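Local coordinates for protein nuclear receptor corepressor 2 (Homo sapiens, PDB 4A69) that acts as a corepressor of nuclear receptors, binding histone deacetylase 3 through its SANT (Myb-like) region with an inositol tetrakisphosphate held at the interface, at residues Gln49-Phe54 with Val81-Leu86. Sequence-based numbering, arbitrary orientation.
With I0P (D-myo inositol 1,4,5,6 tetrakisphosphate), chain Q.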
loop_
_atom_site.group_PDB
_atom_site.type_symbol
_atom_site.label_atom_id
_atom_site.label_comp_id
_atom_site.label_asym_id
_atom_site.label_seq_id
_atom_site.Cartn_x
_atom_site.Cartn_y
_atom_site.Cartn_z
ATOM N N GLN C 49 -1.555 -36.034 7.774
ATOM C CA GLN C 49 -1.544 -36.406 6.355
ATOM C C GLN C 49 -1.475 -35.148 5.502
ATOM O O GLN C 49 -0.756 -35.098 4.503
ATOM C CB GLN C 49 -2.798 -37.203 5.971
ATOM C CG GLN C 49 -2.765 -38.676 6.341
ATOM C CD GLN C 49 -3.041 -38.933 7.813
ATOM O OE1 GLN C 49 -3.479 -38.043 8.557
ATOM N NE2 GLN C 49 -2.787 -40.161 8.244
ATOM N N GLU C 50 -2.239 -34.138 5.907
ATOM C CA GLU C 50 -2.241 -32.843 5.234
ATOM C C GLU C 50 -0.872 -32.172 5.369
ATOM O O GLU C 50 -0.233 -31.838 4.359
ATOM C CB GLU C 50 -3.365 -31.962 5.782
ATOM C CG GLU C 50 -4.752 -32.442 5.371
ATOM C CD GLU C 50 -5.886 -31.588 5.913
ATOM O OE1 GLU C 50 -5.887 -31.252 7.127
ATOM O OE2 GLU C 50 -6.795 -31.263 5.112
ATOM N N LYS C 51 -0.416 -32.016 6.616
ATOM C CA LYS C 51 0.909 -31.467 6.918
ATOM C C LYS C 51 2.001 -32.110 6.064
ATOM O O LYS C 51 2.800 -31.413 5.451
ATOM C CB LYS C 51 1.241 -31.622 8.404
ATOM C CG LYS C 51 0.478 -30.694 9.337
ATOM C CD LYS C 51 1.133 -30.679 10.711
ATOM C CE LYS C 51 0.565 -29.600 11.623
ATOM N NZ LYS C 51 -0.610 -30.054 12.416
ATOM N N GLU C 52 2.010 -33.439 5.998
ATOM C CA GLU C 52 3.062 -34.159 5.283
ATOM C C GLU C 52 2.992 -33.983 3.758
ATOM O O GLU C 52 4.026 -33.861 3.095
ATOM C CB GLU C 52 3.060 -35.641 5.681
ATOM C CG GLU C 52 4.442 -36.285 5.714
ATOM C CD GLU C 52 4.931 -36.712 4.340
ATOM O OE1 GLU C 52 4.101 -36.853 3.414
ATOM O OE2 GLU C 52 6.151 -36.915 4.180
ATOM N N THR C 53 1.777 -33.961 3.210
ATOM C CA THR C 53 1.574 -33.734 1.768
ATOM C C THR C 53 2.055 -32.346 1.332
ATOM O O THR C 53 2.704 -32.205 0.292
ATOM C CB THR C 53 0.102 -33.941 1.364
ATOM O OG1 THR C 53 -0.348 -35.199 1.874
ATOM C CG2 THR C 53 -0.065 -33.929 -0.158
ATOM N N PHE C 54 1.743 -31.331 2.136
ATOM C CA PHE C 54 2.227 -29.967 1.888
ATOM C C PHE C 54 3.744 -29.971 1.643
ATOM O O PHE C 54 4.222 -29.540 0.587
ATOM C CB PHE C 54 1.863 -29.051 3.072
ATOM C CG PHE C 54 2.304 -27.613 2.900
ATOM C CD1 PHE C 54 3.568 -27.197 3.312
ATOM C CD2 PHE C 54 1.444 -26.670 2.337
ATOM C CE1 PHE C 54 3.972 -25.876 3.159
ATOM C CE2 PHE C 54 1.843 -25.350 2.179
ATOM C CZ PHE C 54 3.109 -24.952 2.595
ATOM N N VAL C 81 -1.306 -20.878 1.525
ATOM C CA VAL C 81 -0.532 -19.647 1.776
ATOM C C VAL C 81 -0.496 -19.354 3.285
ATOM O O VAL C 81 0.573 -19.120 3.836
ATOM C CB VAL C 81 -1.065 -18.402 1.000
ATOM C CG1 VAL C 81 -0.326 -17.130 1.406
ATOM C CG2 VAL C 81 -0.963 -18.587 -0.505
ATOM N N LEU C 82 -1.656 -19.352 3.941
ATOM C CA LEU C 82 -1.706 -19.054 5.368
ATOM C C LEU C 82 -0.867 -20.036 6.213
ATOM O O LEU C 82 -0.142 -19.621 7.119
ATOM C CB LEU C 82 -3.142 -19.004 5.870
ATOM C CG LEU C 82 -3.330 -18.658 7.351
ATOM C CD1 LEU C 82 -2.848 -17.257 7.701
ATOM C CD2 LEU C 82 -4.771 -18.869 7.789
ATOM N N TYR C 83 -0.974 -21.325 5.907
ATOM C CA TYR C 83 -0.212 -22.361 6.612
ATOM C C TYR C 83 1.290 -22.132 6.452
ATOM O O TYR C 83 2.032 -22.183 7.434
ATOM C CB TYR C 83 -0.612 -23.757 6.115
ATOM C CG TYR C 83 0.191 -24.897 6.714
ATOM C CD1 TYR C 83 -0.069 -25.356 8.012
ATOM C CD2 TYR C 83 1.206 -25.518 5.983
ATOM C CE1 TYR C 83 0.669 -26.396 8.566
ATOM C CE2 TYR C 83 1.944 -26.560 6.527
ATOM C CZ TYR C 83 1.671 -26.994 7.816
ATOM O OH TYR C 83 2.401 -28.026 8.359
ATOM N N TYR C 84 1.719 -21.847 5.224
ATOM C CA TYR C 84 3.120 -21.556 4.924
ATOM C C TYR C 84 3.688 -20.465 5.829
ATOM O O TYR C 84 4.761 -20.640 6.411
ATOM C CB TYR C 84 3.282 -21.163 3.456
ATOM C CG TYR C 84 4.637 -20.617 3.075
ATOM C CD1 TYR C 84 5.714 -21.477 2.858
ATOM C CD2 TYR C 84 4.832 -19.246 2.858
ATOM C CE1 TYR C 84 6.949 -20.995 2.494
ATOM C CE2 TYR C 84 6.082 -18.751 2.480
ATOM C CZ TYR C 84 7.136 -19.636 2.306
ATOM O OH TYR C 84 8.381 -19.197 1.925
ATOM N N TYR C 85 2.961 -19.356 5.968
ATOM C CA TYR C 85 3.439 -18.266 6.821
ATOM C C TYR C 85 3.341 -18.559 8.317
ATOM O O TYR C 85 4.168 -18.093 9.088
ATOM C CB TYR C 85 2.736 -16.963 6.480
ATOM C CG TYR C 85 3.257 -16.342 5.210
ATOM C CD1 TYR C 85 4.499 -15.703 5.187
ATOM C CD2 TYR C 85 2.526 -16.412 4.027
ATOM C CE1 TYR C 85 4.997 -15.142 4.017
ATOM C CE2 TYR C 85 3.005 -15.846 2.854
ATOM C CZ TYR C 85 4.238 -15.206 2.860
ATOM O OH TYR C 85 4.730 -14.653 1.705
ATOM N N LEU C 86 2.328 -19.324 8.721
ATOM C CA LEU C 86 2.143 -19.673 10.137
ATOM C C LEU C 86 3.209 -20.662 10.662
ATOM O O LEU C 86 3.505 -20.687 11.856
ATOM C CB LEU C 86 0.713 -20.177 10.388
ATOM C CG LEU C 86 -0.381 -19.092 10.470
ATOM C CD1 LEU C 86 -1.773 -19.706 10.491
ATOM C CD2 LEU C 86 -0.196 -18.170 11.667
HETATM O O21 I0P Q . 14.252 -12.458 5.944
HETATM P P1 I0P Q . 14.104 -13.691 5.080
HETATM O O41 I0P Q . 13.334 -14.843 5.697
HETATM O O31 I0P Q . 15.358 -14.143 4.389
HETATM O O11 I0P Q . 13.128 -13.163 3.898
HETATM C C1 I0P Q . 12.736 -14.026 2.831
HETATM C C6 I0P Q . 11.265 -13.828 2.468
HETATM O O16 I0P Q . 10.500 -14.117 3.627
HETATM P P6 I0P Q . 9.480 -13.056 4.260
HETATM O O46 I0P Q . 8.455 -12.825 3.164
HETATM O O26 I0P Q . 10.269 -11.816 4.537
HETATM O O36 I0P Q . 8.918 -13.751 5.467
HETATM C C5 I0P Q . 10.863 -14.743 1.310
HETATM O O15 I0P Q . 9.494 -14.534 0.961
HETATM P P5 I0P Q . 8.279 -15.543 1.218
HETATM O O45 I0P Q . 7.836 -15.960 -0.168
HETATM O O35 I0P Q . 8.814 -16.684 2.060
HETATM O O25 I0P Q . 7.310 -14.661 1.948
HETATM C C2 I0P Q . 13.647 -13.750 1.644
HETATM O O12 I0P Q . 13.583 -12.348 1.326
HETATM C C3 I0P Q . 13.240 -14.613 0.457
HETATM O O13 I0P Q . 14.026 -14.222 -0.658
HETATM C C4 I0P Q . 11.758 -14.462 0.093
HETATM O O14 I0P Q . 11.464 -15.374 -0.958
HETATM P P4 I0P Q . 11.552 -15.007 -2.512
HETATM O O24 I0P Q . 11.007 -13.602 -2.606
HETATM O O44 I0P Q . 13.016 -15.051 -2.886
HETATM O O34 I0P Q . 10.746 -16.119 -3.148
HETATM O O HOH W 1 3.969 -29.240 6.689
#
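In the three-helix Myb-like (SANT) fold, segments 49-54 and 81-86, on the first and third helices of the unit (48-60 and 77-87), run at -86° to each other, with Phe54 and Tyr83 at the crossing. The pair is T-shaped: Tyr83 points its CD2-CE2 edge down on one face of Phe54, CD2 3.6 Å above the plane over the ring centre, the planes 77° apart. Phe54 has CG anti to its N (chi1 -179°), which carries the ring across to helix 77-87, where CZ reaches Tyr84 CB at 3.9 Å. Phe65 and Ile68 of helix 65-70 also pack on Phe54. Putting an alanine at Phe54 would probably leave the Tyr83 edge without the ring face it rests on and open a gap beside Tyr84 CB. Tyr84 and Tyr85 belong to the ligand pocket: Tyr84 OH donates to I0P O35 and Tyr85 OH to I0P O25, each at 2.6 Å, two oxygens of one phosphate. Lys63 NZ, Lys88 NZ and residues of another protein's chain also hydrogen-bond the ligand. Lys51 CG lies 3.4 Å from Tyr83 OH, and a water bonded to that hydroxyl at 2.6 Å donates to Lys51 O at 2.8 Å.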